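Long-range contact in metallo-beta-lactamase (Pseudomonas stutzeri, PDB 4ZEJ), which probably hydrolyses beta-lactam antibiotics to substituted beta-amino acids, using two zinc ions, as a class B beta-lactamase: residues D1-E13 against H18-V30. Sequence-based numbering, arbitrary orientation.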
ATOM      1  N   ASP A   1      16.778 -15.612 -12.740  1.00 47.15           N
ATOM      2  CA  ASP A   1      15.371 -15.235 -12.381  1.00 45.83           C
ATOM      3  C   ASP A   1      14.891 -15.601 -10.945  1.00 42.80           C
ATOM      4  O   ASP A   1      13.721 -15.401 -10.633  1.00 41.93           O
ATOM      5  CB  ASP A   1      14.389 -15.790 -13.439  1.00 48.96           C
ATOM      6  CG  ASP A   1      14.093 -14.792 -14.562  1.00 50.41           C
ATOM      7  OD1 ASP A   1      13.412 -13.773 -14.302  1.00 50.40           O
ATOM      8  OD2 ASP A   1      14.511 -15.042 -15.712  1.00 53.34           O
ATOM      9  N   GLU A   2      15.774 -16.099 -10.071  1.00 41.23           N
ATOM     10  CA  GLU A   2      15.435 -16.338  -8.654  1.00 38.82           C
ATOM     11  C   GLU A   2      15.050 -15.011  -7.971  1.00 34.84           C
ATOM     12  O   GLU A   2      15.595 -13.958  -8.309  1.00 33.29           O
ATOM     13  CB  GLU A   2      16.643 -16.946  -7.935  1.00 40.45           C
ATOM     14  CG  GLU A   2      16.488 -17.250  -6.441  1.00 40.38           C
ATOM     15  CD  GLU A   2      17.754 -17.856  -5.813  1.00 42.47           C
ATOM     16  OE1 GLU A   2      17.773 -18.050  -4.563  1.00 42.03           O
ATOM     17  OE2 GLU A   2      18.732 -18.137  -6.559  1.00 44.22           O
ATOM     18  N   VAL A   3      14.102 -15.077  -7.039  1.00 32.59           N
ATOM     19  CA  VAL A   3      13.796 -13.950  -6.164  1.00 30.14           C
ATOM     20  C   VAL A   3      13.828 -14.403  -4.711  1.00 29.14           C
ATOM     21  O   VAL A   3      13.609 -15.592  -4.431  1.00 30.14           O
ATOM     22  CB  VAL A   3      12.424 -13.291  -6.459  1.00 29.65           C
ATOM     23  CG1 VAL A   3      12.381 -12.810  -7.905  1.00 30.65           C
ATOM     24  CG2 VAL A   3      11.261 -14.232  -6.149  1.00 30.41           C
ATOM     25  N   PRO A   4      14.076 -13.457  -3.783  1.00 26.98           N
ATOM     26  CA  PRO A   4      13.994 -13.818  -2.364  1.00 26.93           C
ATOM     27  C   PRO A   4      12.578 -14.196  -1.948  1.00 27.23           C
ATOM     28  O   PRO A   4      11.614 -13.835  -2.631  1.00 26.63           O
ATOM     29  CB  PRO A   4      14.429 -12.536  -1.638  1.00 25.54           C
ATOM     30  CG  PRO A   4      15.199 -11.752  -2.661  1.00 25.41           C
ATOM     31  CD  PRO A   4      14.543 -12.070  -3.970  1.00 25.79           C
ATOM     32  N   GLU A   5      12.469 -14.901  -0.824  1.00 28.62           N
ATOM     33  CA  GLU A   5      11.180 -15.205  -0.213  1.00 29.36           C
ATOM     34  C   GLU A   5      10.633 -13.948   0.471  1.00 27.46           C
ATOM     35  O   GLU A   5      11.369 -12.999   0.724  1.00 26.46           O
ATOM     36  CB  GLU A   5      11.316 -16.317   0.840  1.00 32.07           C
ATOM     37  CG  GLU A   5      11.913 -17.644   0.355  1.00 35.08           C
ATOM     38  CD  GLU A   5      11.021 -18.440  -0.581  1.00 36.97           C
ATOM     39  OE1 GLU A   5      11.547 -19.352  -1.259  1.00 39.24           O
ATOM     40  OE2 GLU A   5       9.795 -18.188  -0.653  1.00 37.31           O
ATOM     41  N   LEU A   6       9.342 -13.955   0.784  1.00 26.90           N
ATOM     42  CA  LEU A   6       8.737 -12.914   1.615  1.00 26.04           C
ATOM     43  C   LEU A   6       9.408 -12.889   2.976  1.00 25.98           C
ATOM     44  O   LEU A   6       9.775 -13.942   3.503  1.00 27.11           O
ATOM     45  CB  LEU A   6       7.239 -13.217   1.839  1.00 27.16           C
ATOM     46  CG  LEU A   6       6.448 -12.201   2.691  1.00 26.99           C
ATOM     47  CD1 LEU A   6       5.462 -11.377   1.896  1.00 26.61           C
ATOM     48  CD2 LEU A   6       5.716 -12.913   3.806  1.00 28.92           C
ATOM     49  N   ARG A   7       9.534 -11.708   3.561  1.00 24.60           N
ATOM     50  CA  ARG A   7       9.856 -11.611   4.986  1.00 25.69           C
ATOM     51  C   ARG A   7       8.908 -10.666   5.701  1.00 25.41           C
ATOM     52  O   ARG A   7       8.245  -9.836   5.075  1.00 24.00           O
ATOM     53  CB  ARG A   7      11.320 -11.240   5.205  1.00 25.92           C
ATOM     54  CG  ARG A   7      11.682  -9.897   4.643  1.00 24.32           C
ATOM     55  CD  ARG A   7      13.142  -9.607   4.931  1.00 24.88           C
ATOM     56  NE  ARG A   7      13.461  -8.225   4.659  1.00 23.73           N
ATOM     57  CZ  ARG A   7      13.778  -7.716   3.467  1.00 22.75           C
ATOM     58  NH1 ARG A   7      13.792  -8.467   2.365  1.00 22.24           N
ATOM     59  NH2 ARG A   7      14.078  -6.425   3.388  1.00 22.47           N
ATOM     60  N   ILE A   8       8.793 -10.866   7.011  1.00 27.04           N
ATOM     61  CA  ILE A   8       7.875 -10.106   7.851  1.00 27.66           C
ATOM     62  C   ILE A   8       8.661  -9.600   9.038  1.00 28.90           C
ATOM     63  O   ILE A   8       9.301 -10.388   9.731  1.00 30.28           O
ATOM     64  CB  ILE A   8       6.674 -10.961   8.315  1.00 29.43           C
ATOM     65  CG1 ILE A   8       5.929 -11.553   7.110  1.00 29.28           C
ATOM     66  CG2 ILE A   8       5.692 -10.105   9.109  1.00 30.07           C
ATOM     67  CD1 ILE A   8       5.037 -12.728   7.455  1.00 31.02           C
ATOM     68  N   GLU A   9       8.625  -8.290   9.268  1.00 28.58           N
ATOM     69  CA  GLU A   9       9.430  -7.668  10.316  1.00 30.33           C
ATOM     70  C   GLU A   9       8.579  -6.670  11.102  1.00 30.10           C
ATOM     71  O   GLU A   9       7.729  -5.987  10.530  1.00 28.75           O
ATOM     72  CB  GLU A   9      10.689  -7.040   9.665  1.00 30.82           C
ATOM     73  CG  GLU A   9      11.699  -8.117   9.219  1.00 32.07           C
ATOM     74  CD  GLU A   9      12.746  -7.658   8.216  1.00 32.33           C
ATOM     75  OE1 GLU A   9      12.365  -7.198   7.139  1.00 30.81           O
ATOM     76  OE2 GLU A   9      13.968  -7.817   8.484  1.00 34.79           O
ATOM     77  N   LYS A  10       8.778  -6.598  12.417  1.00 31.28           N
ATOM     78  CA  LYS A  10       7.982  -5.696  13.256  1.00 32.05           C
ATOM     79  C   LYS A  10       8.418  -4.242  13.060  1.00 31.58           C
ATOM     80  O   LYS A  10       9.608  -3.958  13.075  1.00 32.45           O
ATOM     81  CB  LYS A  10       8.126  -6.077  14.732  1.00 34.71           C
ATOM     82  CG  LYS A  10       7.171  -5.351  15.671  1.00 36.27           C
ATOM     83  CD  LYS A  10       7.300  -5.915  17.075  1.00 39.22           C
ATOM     84  CE  LYS A  10       6.530  -5.115  18.103  1.00 41.20           C
ATOM     85  NZ  LYS A  10       6.788  -5.642  19.477  1.00 44.44           N
ATOM     86  N   VAL A  11       7.456  -3.334  12.901  1.00 30.96           N
ATOM     87  CA  VAL A  11       7.714  -1.883  12.866  1.00 31.33           C
ATOM     88  C   VAL A  11       7.571  -1.310  14.279  1.00 33.64           C
ATOM     89  O   VAL A  11       8.452  -0.614  14.787  1.00 34.74           O
ATOM     90  CB  VAL A  11       6.734  -1.155  11.912  1.00 30.14           C
ATOM     91  CG1 VAL A  11       6.983   0.348  11.910  1.00 31.13           C
ATOM     92  CG2 VAL A  11       6.851  -1.728  10.505  1.00 28.22           C
ATOM     93  N   LYS A  12       6.430  -1.593  14.889  1.00 34.74           N
ATOM     94  CA  LYS A  12       6.164  -1.256  16.282  1.00 37.42           C
ATOM     95  C   LYS A  12       5.069  -2.190  16.784  1.00 37.85           C
ATOM     96  O   LYS A  12       4.614  -3.061  16.026  1.00 35.91           O
ATOM     97  CB  LYS A  12       5.769   0.221  16.427  1.00 39.05           C
ATOM     98  CG  LYS A  12       4.461   0.630  15.745  1.00 38.36           C
ATOM     99  CD  LYS A  12       4.219   2.142  15.821  1.00 40.08           C
ATOM    100  CE  LYS A  12       3.969   2.646  17.225  1.00 43.17           C
ATOM    101  NZ  LYS A  12       3.603   4.095  17.256  1.00 44.98           N
ATOM    102  N   GLU A  13       4.649  -2.018  18.040  1.00 39.98           N
ATOM    103  CA  GLU A  13       3.575  -2.839  18.607  1.00 41.07           C
ATOM    104  C   GLU A  13       2.409  -2.930  17.616  1.00 38.82           C
ATOM    105  O   GLU A  13       1.920  -1.910  17.121  1.00 37.92           O
ATOM    106  CB  GLU A  13       3.075  -2.273  19.940  1.00 44.68           C
ATOM    107  CG  GLU A  13       2.005  -3.138  20.628  1.00 46.94           C
ATOM    108  CD  GLU A  13       1.426  -2.510  21.882  1.00 50.65           C
ATOM    109  OE1 GLU A  13       1.698  -1.320  22.142  1.00 52.28           O
ATOM    110  OE2 GLU A  13       0.690  -3.206  22.623  1.00 53.08           O
ATOM    111  N   HIS A  18       5.657  -6.282   5.650  1.00 21.48           N
ATOM    112  CA  HIS A  18       5.993  -7.392   4.780  1.00 21.10           C
ATOM    113  C   HIS A  18       6.701  -6.882   3.532  1.00 20.21           C
ATOM    114  O   HIS A  18       6.299  -5.878   2.945  1.00 19.60           O
ATOM    115  CB  HIS A  18       4.798  -8.322   4.481  1.00 21.60           C
ATOM    116  CG  HIS A  18       3.677  -7.723   3.689  1.00 21.38           C
ATOM    117  ND1 HIS A  18       3.717  -7.594   2.316  1.00 21.22           N
ATOM    118  CD2 HIS A  18       2.427  -7.353   4.059  1.00 21.95           C
ATOM    119  CE1 HIS A  18       2.567  -7.114   1.885  1.00 21.56           C
ATOM    120  NE2 HIS A  18       1.764  -6.969   2.919  1.00 22.06           N
ATOM    121  N   THR A  19       7.798  -7.547   3.187  1.00 20.27           N
ATOM    122  CA  THR A  19       8.625  -7.186   2.046  1.00 20.03           C
ATOM    123  C   THR A  19       8.661  -8.376   1.106  1.00 20.20           C
ATOM    124  O   THR A  19       8.995  -9.492   1.522  1.00 20.58           O
ATOM    125  CB  THR A  19      10.060  -6.814   2.468  1.00 20.49           C
ATOM    126  OG1 THR A  19      10.019  -5.769   3.443  1.00 21.62           O
ATOM    127  CG2 THR A  19      10.867  -6.331   1.260  1.00 20.47           C
ATOM    128  N   SER A  20       8.306  -8.130  -0.153  1.00 19.71           N
ATOM    129  CA  SER A  20       8.393  -9.132  -1.197  1.00 20.36           C
ATOM    130  C   SER A  20       8.974  -8.505  -2.438  1.00 20.07           C
ATOM    131  O   SER A  20       9.158  -7.268  -2.501  1.00 19.76           O
ATOM    132  CB  SER A  20       7.023  -9.762  -1.485  1.00 21.15           C
ATOM    133  OG  SER A  20       6.088  -8.795  -1.928  1.00 21.39           O
ATOM    134  N   TYR A  21       9.271  -9.350  -3.426  1.00 20.36           N
ATOM    135  CA  TYR A  21       9.988  -8.903  -4.608  1.00 20.54           C
ATOM    136  C   TYR A  21       9.426  -9.407  -5.931  1.00 22.06           C
ATOM    137  O   TYR A  21       8.752 -10.447  -5.989  1.00 22.67           O
ATOM    138  CB  TYR A  21      11.428  -9.377  -4.541  1.00 20.60           C
ATOM    139  CG  TYR A  21      12.282  -8.968  -3.364  1.00 19.79           C
ATOM    140  CD1 TYR A  21      13.217  -7.953  -3.497  1.00 19.80           C
ATOM    141  CD2 TYR A  21      12.216  -9.649  -2.141  1.00 19.67           C
ATOM    142  CE1 TYR A  21      14.072  -7.611  -2.455  1.00 19.72           C
ATOM    143  CE2 TYR A  21      13.048  -9.295  -1.083  1.00 19.61           C
ATOM    144  CZ  TYR A  21      13.982  -8.281  -1.254  1.00 19.52           C
ATOM    145  OH  TYR A  21      14.848  -7.956  -0.245  1.00 19.59           O
ATOM    146  N   SER A  22       9.748  -8.688  -7.000  1.00 22.80           N
ATOM    147  CA  SER A  22       9.561  -9.194  -8.368  1.00 24.88           C
ATOM    148  C   SER A  22      10.675  -8.685  -9.249  1.00 26.20           C
ATOM    149  O   SER A  22      11.256  -7.636  -8.974  1.00 25.69           O
ATOM    150  CB  SER A  22       8.210  -8.761  -8.924  1.00 25.82           C
ATOM    151  OG  SER A  22       7.973  -9.336 -10.197  1.00 27.79           O
ATOM    152  N   ARG A  23      10.998  -9.444 -10.292  1.00 28.20           N
ATOM    153  CA  ARG A  23      11.905  -8.958 -11.325  1.00 30.28           C
ATOM    154  C   ARG A  23      11.066  -8.262 -12.390  1.00 32.60           C
ATOM    155  O   ARG A  23      10.221  -8.904 -13.004  1.00 33.98           O
ATOM    156  CB  ARG A  23      12.728 -10.100 -11.909  1.00 31.73           C
ATOM    157  CG  ARG A  23      13.797 -10.588 -10.937  1.00 31.03           C
ATOM    158  CD  ARG A  23      14.541 -11.763 -11.515  1.00 32.58           C
ATOM    159  NE  ARG A  23      15.577 -12.318 -10.642  1.00 32.22           N
ATOM    160  CZ  ARG A  23      16.877 -11.992 -10.661  1.00 32.56           C
ATOM    161  NH1 ARG A  23      17.352 -11.046 -11.484  1.00 33.12           N
ATOM    162  NH2 ARG A  23      17.721 -12.628  -9.843  1.00 32.39           N
ATOM    163  N   VAL A  24      11.292  -6.956 -12.579  1.00 33.75           N
ATOM    164  CA  VAL A  24      10.510  -6.120 -13.500  1.00 36.37           C
ATOM    165  C   VAL A  24      11.416  -5.669 -14.644  1.00 39.52           C
ATOM    166  O   VAL A  24      12.532  -5.200 -14.405  1.00 38.83           O
ATOM    167  CB  VAL A  24       9.957  -4.869 -12.783  1.00 35.62           C
ATOM    168  CG1 VAL A  24       9.141  -3.998 -13.741  1.00 37.97           C
ATOM    169  CG2 VAL A  24       9.128  -5.280 -11.568  1.00 34.01           C
ATOM    170  N   ASN A  25      10.937  -5.801 -15.877  1.00 43.69           N
ATOM    171  CA  ASN A  25      11.709  -5.372 -17.045  1.00 47.21           C
ATOM    172  C   ASN A  25      12.165  -3.928 -16.902  1.00 47.73           C
ATOM    173  O   ASN A  25      11.360  -3.054 -16.580  1.00 47.40           O
ATOM    174  CB  ASN A  25      10.897  -5.539 -18.333  1.00 51.37           C
ATOM    175  CG  ASN A  25      10.847  -6.981 -18.812  1.00 53.25           C
ATOM    176  OD1 ASN A  25      11.620  -7.826 -18.355  1.00 53.36           O
ATOM    177  ND2 ASN A  25       9.954  -7.263 -19.759  1.00 56.39           N
ATOM    178  N   GLY A  26      13.468  -3.699 -17.092  1.00 48.83           N
ATOM    179  CA  GLY A  26      14.060  -2.360 -17.003  1.00 49.91           C
ATOM    180  C   GLY A  26      14.484  -1.899 -15.612  1.00 48.14           C
ATOM    181  O   GLY A  26      15.185  -0.889 -15.486  1.00 49.81           O
ATOM    182  N   PHE A  27      14.052  -2.612 -14.571  1.00 44.90           N
ATOM    183  CA  PHE A  27      14.370  -2.269 -13.185  1.00 42.71           C
ATOM    184  C   PHE A  27      15.105  -3.410 -12.439  1.00 39.20           C
ATOM    185  O   PHE A  27      15.659  -3.170 -11.359  1.00 38.69           O
ATOM    186  CB  PHE A  27      13.081  -1.911 -12.423  1.00 42.89           C
ATOM    187  CG  PHE A  27      12.414  -0.613 -12.864  1.00 46.72           C
ATOM    188  CD1 PHE A  27      12.377   0.500 -12.010  1.00 47.54           C
ATOM    189  CD2 PHE A  27      11.778  -0.513 -14.102  1.00 49.85           C
ATOM    190  CE1 PHE A  27      11.749   1.682 -12.395  1.00 49.75           C
ATOM    191  CE2 PHE A  27      11.157   0.672 -14.498  1.00 52.32           C
ATOM    192  CZ  PHE A  27      11.138   1.768 -13.639  1.00 52.15           C
ATOM    193  N   GLY A  28      15.105  -4.634 -12.981  1.00 36.48           N
ATOM    194  CA  GLY A  28      15.617  -5.804 -12.262  1.00 33.82           C
ATOM    195  C   GLY A  28      14.785  -6.153 -11.030  1.00 30.36           C
ATOM    196  O   GLY A  28      13.568  -5.969 -11.028  1.00 29.16           O
ATOM    197  N   LEU A  29      15.446  -6.645  -9.979  1.00 28.18           N
ATOM    198  CA  LEU A  29      14.760  -7.048  -8.746  1.00 25.98           C
ATOM    199  C   LEU A  29      14.254  -5.820  -7.984  1.00 24.97           C
ATOM    200  O   LEU A  29      15.040  -4.938  -7.660  1.00 25.51           O
ATOM    201  CB  LEU A  29      15.708  -7.833  -7.829  1.00 25.44           C
ATOM    202  CG  LEU A  29      15.014  -8.517  -6.646  1.00 23.98           C
ATOM    203  CD1 LEU A  29      14.280  -9.762  -7.095  1.00 24.43           C
ATOM    204  CD2 LEU A  29      15.995  -8.872  -5.544  1.00 24.02           C
ATOM    205  N   VAL A  30      12.956  -5.776  -7.703  1.00 23.83           N
ATOM    206  CA  VAL A  30      12.336  -4.654  -6.998  1.00 23.38           C
ATOM    207  C   VAL A  30      11.693  -5.154  -5.710  1.00 22.03           C
ATOM    208  O   VAL A  30      10.915  -6.120  -5.730  1.00 21.36           O
ATOM    209  CB  VAL A  30      11.304  -3.921  -7.892  1.00 24.61           C
ATOM    210  CG1 VAL A  30      10.599  -2.786  -7.130  1.00 24.69           C
ATOM    211  CG2 VAL A  30      11.996  -3.364  -9.125  1.00 26.49           C
TER
HETATM  212  O   HOH W   1       9.492 -12.048  -2.495  1.00 24.59           O
HETATM  213  O   HOH W   2       9.919  -6.717   6.005  1.00 24.49           O
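The N-terminal beta hairpin of strands 7-12 and 15-24 illustrates how backbone pairing at the edge of a sheet gives way to side-chain and water contacts along the N-terminal tail. Arg7 and Thr19 form an antiparallel hydrogen-bonded pair, Arg7 N giving to Thr19 O at 3.1 Å and Thr19 N to Arg7 O at 3.0 Å. On their shared face the two side chains run alongside, with Thr19 CB and CG2 against one face of the Arg7 guanidinium. Arg7 NH1 donates in its own plane to Tyr21 OH (2.9 Å, 157°), while Arg7 NE forms a salt bridge with Glu9 OE1, tilted somewhat from the guanidinium plane; the two bonds restrain its rotation. A water links Glu9 OE1 to Thr19 OG1.

Ahead of Leu6 the chains draw apart, and another water bridges Pro4 O and Tyr21 N. Pro4 lies across the Tyr21 ring, its CG 3.8 Å from the centroid in a CH-pi contact; chi1 of -58° puts Tyr21 CG anti to its carbonyl carbon, which presents one ring face to the proline. Leu29 CD1 packs on Val3 CG1 at 3.7 Å. Farther out, the extended Arg23 grips Glu2 O side-on with NE and NH2, each at 2.9 Å. On the face carrying Ile8 and His18, helix 52-64 packs over both; Leu6 CD1 reaches His18 CB and Ser20 CB. This is the outermost hairpin of one sheet in the metallo-beta-lactamase alpha-beta/beta-alpha sandwich.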